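Local coordinates for protein lipase (Photobacterium sp. M37, PDB 2ORY) that probably hydrolyses triacylglycerol ester bonds as a cold-adapted, class 3 lipase of the alpha/beta-hydrolase fold, at residues M9-T21 with E84-S96. Residues are numbered along the deposited sequence; the frame is centred on the assembly and turned at random.
Sequences MLAFSYMSYYGIT and EYVIAIRGTNPVS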
loop_
_atom_site.group_PDB
_atom_site.type_symbol
_atom_site.label_atom_id
_atom_site.label_comp_id
_atom_site.label_asym_id
_atom_site.label_seq_id
_atom_site.Cartn_x
_atom_site.Cartn_y
_atom_site.Cartn_z
ATOM N N MET A 9 -0.434 -5.558 -10.946
ATOM C CA MET A 9 -0.198 -4.570 -9.901
ATOM C C MET A 9 0.374 -5.206 -8.615
ATOM O O MET A 9 1.070 -4.545 -7.848
ATOM C CB MET A 9 -1.497 -3.821 -9.589
ATOM C CG MET A 9 -2.078 -3.020 -10.759
ATOM S SD MET A 9 -0.927 -1.925 -11.623
ATOM C CE MET A 9 -0.822 -0.644 -10.556
ATOM N N LEU A 10 0.065 -6.476 -8.368
ATOM C CA LEU A 10 0.600 -7.171 -7.194
ATOM C C LEU A 10 2.104 -7.277 -7.401
ATOM O O LEU A 10 2.887 -7.120 -6.469
ATOM C CB LEU A 10 0.021 -8.584 -7.075
ATOM C CG LEU A 10 0.556 -9.367 -5.867
ATOM C CD1 LEU A 10 0.013 -8.703 -4.593
ATOM C CD2 LEU A 10 0.138 -10.831 -5.927
ATOM N N ALA A 11 2.490 -7.551 -8.647
ATOM C CA ALA A 11 3.892 -7.668 -9.021
ATOM C C ALA A 11 4.636 -6.352 -8.811
ATOM O O ALA A 11 5.776 -6.338 -8.353
ATOM C CB ALA A 11 4.007 -8.114 -10.491
ATOM N N PHE A 12 4.003 -5.242 -9.167
ATOM C CA PHE A 12 4.636 -3.941 -8.994
ATOM C C PHE A 12 4.680 -3.567 -7.522
ATOM O O PHE A 12 5.639 -2.956 -7.060
ATOM C CB PHE A 12 3.872 -2.861 -9.757
ATOM C CG PHE A 12 4.101 -2.891 -11.238
ATOM C CD1 PHE A 12 3.040 -3.111 -12.119
ATOM C CD2 PHE A 12 5.374 -2.663 -11.756
ATOM C CE1 PHE A 12 3.243 -3.097 -13.491
ATOM C CE2 PHE A 12 5.588 -2.650 -13.125
ATOM C CZ PHE A 12 4.520 -2.865 -13.999
ATOM N N SER A 13 3.634 -3.936 -6.791
ATOM C CA SER A 13 3.579 -3.629 -5.374
ATOM C C SER A 13 4.691 -4.368 -4.652
ATOM O O SER A 13 5.319 -3.815 -3.747
ATOM C CB SER A 13 2.228 -4.027 -4.779
ATOM O OG SER A 13 1.212 -3.110 -5.153
ATOM N N TYR A 14 4.945 -5.610 -5.055
ATOM C CA TYR A 14 5.991 -6.405 -4.404
ATOM C C TYR A 14 7.408 -6.068 -4.832
ATOM O O TYR A 14 8.348 -6.191 -4.037
ATOM C CB TYR A 14 5.721 -7.905 -4.562
ATOM C CG TYR A 14 4.801 -8.427 -3.466
ATOM C CD1 TYR A 14 3.534 -7.867 -3.275
ATOM C CD2 TYR A 14 5.208 -9.443 -2.594
ATOM C CE1 TYR A 14 2.694 -8.294 -2.246
ATOM C CE2 TYR A 14 4.369 -9.891 -1.551
ATOM C CZ TYR A 14 3.110 -9.305 -1.384
ATOM O OH TYR A 14 2.262 -9.707 -0.366
ATOM N N MET A 15 7.564 -5.616 -6.070
ATOM C CA MET A 15 8.876 -5.219 -6.568
ATOM C C MET A 15 9.327 -3.986 -5.777
ATOM O O MET A 15 10.517 -3.701 -5.685
ATOM C CB MET A 15 8.793 -4.879 -8.061
ATOM C CG MET A 15 10.153 -4.641 -8.727
ATOM S SD MET A 15 10.004 -4.324 -10.509
ATOM C CE MET A 15 9.585 -2.617 -10.517
ATOM N N SER A 16 8.357 -3.264 -5.215
ATOM C CA SER A 16 8.616 -2.074 -4.411
ATOM C C SER A 16 9.447 -2.398 -3.181
ATOM O O SER A 16 10.174 -1.548 -2.664
ATOM C CB SER A 16 7.300 -1.474 -3.928
ATOM O OG SER A 16 6.434 -1.246 -5.010
ATOM N N TYR A 17 9.320 -3.628 -2.711
ATOM C CA TYR A 17 10.013 -4.068 -1.516
ATOM C C TYR A 17 11.505 -4.413 -1.631
ATOM O O TYR A 17 12.142 -4.733 -0.626
ATOM C CB TYR A 17 9.245 -5.245 -0.896
ATOM C CG TYR A 17 7.964 -4.808 -0.204
ATOM C CD1 TYR A 17 6.733 -5.374 -0.537
ATOM C CD2 TYR A 17 7.986 -3.810 0.776
ATOM C CE1 TYR A 17 5.555 -4.960 0.083
ATOM C CE2 TYR A 17 6.813 -3.389 1.406
ATOM C CZ TYR A 17 5.605 -3.969 1.052
ATOM O OH TYR A 17 4.452 -3.562 1.681
ATOM N N TYR A 18 12.075 -4.342 -2.828
ATOM C CA TYR A 18 13.487 -4.655 -2.956
ATOM C C TYR A 18 14.273 -3.742 -2.043
ATOM O O TYR A 18 14.004 -2.548 -1.983
ATOM C CB TYR A 18 13.958 -4.481 -4.394
ATOM C CG TYR A 18 13.885 -5.756 -5.199
ATOM C CD1 TYR A 18 13.150 -5.813 -6.381
ATOM C CD2 TYR A 18 14.570 -6.898 -4.791
ATOM C CE1 TYR A 18 13.101 -6.969 -7.139
ATOM C CE2 TYR A 18 14.528 -8.064 -5.543
ATOM C CZ TYR A 18 13.795 -8.091 -6.717
ATOM O OH TYR A 18 13.756 -9.230 -7.489
ATOM N N GLY A 19 15.230 -4.310 -1.318
ATOM C CA GLY A 19 16.030 -3.507 -0.415
ATOM C C GLY A 19 15.317 -3.066 0.859
ATOM O O GLY A 19 15.653 -2.027 1.441
ATOM N N ILE A 20 14.342 -3.849 1.309
ATOM C CA ILE A 20 13.609 -3.497 2.518
ATOM C C ILE A 20 14.473 -3.647 3.770
ATOM O O ILE A 20 14.252 -2.967 4.771
ATOM C CB ILE A 20 12.307 -4.347 2.650
ATOM C CG1 ILE A 20 11.086 -3.439 2.542
ATOM C CG2 ILE A 20 12.268 -5.085 3.972
ATOM C CD1 ILE A 20 11.076 -2.328 3.523
ATOM N N THR A 21 15.465 -4.525 3.706
ATOM C CA THR A 21 16.356 -4.751 4.843
ATOM C C THR A 21 17.806 -4.369 4.523
ATOM O O THR A 21 18.752 -4.934 5.078
ATOM C CB THR A 21 16.306 -6.225 5.277
ATOM O OG1 THR A 21 16.422 -7.061 4.118
ATOM C CG2 THR A 21 14.991 -6.531 5.995
ATOM N N GLU A 84 0.557 5.689 -20.322
ATOM C CA GLU A 84 0.142 4.501 -19.556
ATOM C C GLU A 84 1.150 4.362 -18.406
ATOM O O GLU A 84 2.266 3.878 -18.592
ATOM C CB GLU A 84 0.171 3.250 -20.453
ATOM C CG GLU A 84 -0.977 2.223 -20.264
ATOM C CD GLU A 84 -0.747 1.223 -19.128
ATOM O OE1 GLU A 84 -0.606 1.657 -17.965
ATOM O OE2 GLU A 84 -0.719 -0.001 -19.396
ATOM N N TYR A 85 0.755 4.789 -17.218
ATOM C CA TYR A 85 1.661 4.725 -16.085
ATOM C C TYR A 85 1.183 3.969 -14.854
ATOM O O TYR A 85 -0.022 3.857 -14.591
ATOM C CB TYR A 85 2.017 6.141 -15.627
ATOM C CG TYR A 85 2.511 7.053 -16.728
ATOM C CD1 TYR A 85 1.617 7.696 -17.589
ATOM C CD2 TYR A 85 3.876 7.273 -16.910
ATOM C CE1 TYR A 85 2.079 8.537 -18.603
ATOM C CE2 TYR A 85 4.345 8.108 -17.926
ATOM C CZ TYR A 85 3.442 8.737 -18.767
ATOM O OH TYR A 85 3.913 9.563 -19.771
ATOM N N VAL A 86 2.153 3.465 -14.096
ATOM C CA VAL A 86 1.879 2.803 -12.822
ATOM C C VAL A 86 2.646 3.560 -11.731
ATOM O O VAL A 86 3.845 3.755 -11.854
ATOM C CB VAL A 86 2.375 1.325 -12.784
ATOM C CG1 VAL A 86 2.194 0.755 -11.384
ATOM C CG2 VAL A 86 1.606 0.479 -13.765
ATOM N N ILE A 87 1.960 4.023 -10.689
ATOM C CA ILE A 87 2.647 4.666 -9.565
ATOM C C ILE A 87 2.592 3.614 -8.428
ATOM O O ILE A 87 1.508 3.253 -7.970
ATOM C CB ILE A 87 1.918 5.924 -9.090
ATOM C CG1 ILE A 87 1.917 6.994 -10.179
ATOM C CG2 ILE A 87 2.554 6.418 -7.805
ATOM C CD1 ILE A 87 1.138 8.247 -9.764
ATOM N N ALA A 88 3.743 3.107 -7.999
ATOM C CA ALA A 88 3.770 2.090 -6.944
ATOM C C ALA A 88 4.335 2.697 -5.654
ATOM O O ALA A 88 5.290 3.476 -5.686
ATOM C CB ALA A 88 4.606 0.881 -7.393
ATOM N N ILE A 89 3.730 2.338 -4.523
ATOM C CA ILE A 89 4.120 2.890 -3.235
ATOM C C ILE A 89 4.422 1.814 -2.206
ATOM O O ILE A 89 3.732 0.801 -2.117
ATOM C CB ILE A 89 2.995 3.839 -2.721
ATOM C CG1 ILE A 89 2.933 5.074 -3.648
ATOM C CG2 ILE A 89 3.214 4.215 -1.235
ATOM C CD1 ILE A 89 1.708 5.937 -3.496
ATOM N N ARG A 90 5.462 2.058 -1.420
ATOM C CA ARG A 90 5.910 1.132 -0.381
ATOM C C ARG A 90 6.050 1.915 0.917
ATOM O O ARG A 90 6.349 3.110 0.888
ATOM C CB ARG A 90 7.289 0.573 -0.769
ATOM C CG ARG A 90 7.916 -0.385 0.219
ATOM C CD ARG A 90 9.402 -0.603 -0.049
ATOM N NE ARG A 90 10.211 0.432 0.580
ATOM C CZ ARG A 90 11.532 0.502 0.497
ATOM N NH1 ARG A 90 12.206 -0.409 -0.192
ATOM N NH2 ARG A 90 12.181 1.493 1.084
ATOM N N GLY A 91 5.821 1.232 2.037
ATOM C CA GLY A 91 5.978 1.816 3.357
ATOM C C GLY A 91 7.133 1.058 4.006
ATOM O O GLY A 91 8.066 0.676 3.313
ATOM N N THR A 92 7.062 0.806 5.313
ATOM C CA THR A 92 8.109 0.085 6.049
ATOM C C THR A 92 8.019 -1.425 5.837
ATOM O O THR A 92 7.023 -1.922 5.320
ATOM C CB THR A 92 7.949 0.337 7.538
ATOM O OG1 THR A 92 7.641 1.712 7.725
ATOM C CG2 THR A 92 9.200 0.040 8.290
ATOM N N ASN A 93 9.067 -2.144 6.231
ATOM C CA ASN A 93 9.087 -3.596 6.119
ATOM C C ASN A 93 7.795 -4.063 6.769
ATOM O O ASN A 93 7.615 -3.942 7.988
ATOM C CB ASN A 93 10.272 -4.160 6.880
ATOM C CG ASN A 93 10.410 -5.649 6.710
ATOM O OD1 ASN A 93 9.528 -6.314 6.157
ATOM N ND2 ASN A 93 11.526 -6.191 7.193
ATOM N N PRO A 94 6.895 -4.644 5.965
ATOM C CA PRO A 94 5.590 -5.126 6.421
ATOM C C PRO A 94 5.469 -6.317 7.370
ATOM O O PRO A 94 4.388 -6.515 7.936
ATOM C CB PRO A 94 4.855 -5.376 5.106
ATOM C CG PRO A 94 5.955 -5.942 4.237
ATOM C CD PRO A 94 7.150 -5.048 4.564
ATOM N N VAL A 95 6.533 -7.096 7.573
ATOM C CA VAL A 95 6.407 -8.291 8.423
ATOM C C VAL A 95 6.196 -8.022 9.896
ATOM O O VAL A 95 5.523 -8.792 10.577
ATOM C CB VAL A 95 7.624 -9.243 8.283
ATOM C CG1 VAL A 95 7.880 -9.551 6.807
ATOM C CG2 VAL A 95 8.869 -8.620 8.928
ATOM N N SER A 96 6.757 -6.922 10.379
ATOM C CA SER A 96 6.662 -6.554 11.784
ATOM C C SER A 96 5.383 -5.805 12.109
ATOM O O SER A 96 5.418 -4.741 12.728
ATOM C CB SER A 96 7.867 -5.694 12.154
ATOM O OG SER A 96 9.059 -6.413 11.927
HETATM O O HOH W 1 3.895 -1.701 -2.242
HETATM O O HOH W 2 4.316 -0.811 2.679
#
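Arg90, the last residue of strand 84-90, lays its aliphatic stem against Tyr17, with CG 3.4 Å from ring atom CE2. The chain leaves CB with CG opposite the backbone N (chi1 179°) and turns at chi3 (85°), which carries the guanidinium beyond the ring toward the beta turns of residues 15-20. There Tyr18 O lies in the guanidinium plane at its edge and Ile20 CD1 sits over one face, near the rim. Beyond the strand, Pro94 meets the same tyrosine in an off-centre CH-pi contact, its CG 4.2 Å from the ring centroid. Ile20 crosses Asn93 at about a right angle, CG2 touching the amide carbon CG at 3.4 Å. At the other end, Met9 folds back at chi2 and chi3 to bring CE tip to tip with Val86 CG1, a methyl that also lies over one face of the Phe12 ring. Between these groups, Ser16 OG donates to Phe12 O (2.8 Å) in the carbonyl plane, so the hydroxyl proton is used within its own segment while the oxygen rests on Ala88 CB. One water links Ser13 O to Ile89 O; another joins Tyr17 OH to Gly91 N. The largely apolar packing thus joins the N-terminal helix to the central sheet; separately, a hydrogen bond between Tyr17 OH and His173 ND1 holds the tyrosine beside the likely nucleophile elbow at Ser174.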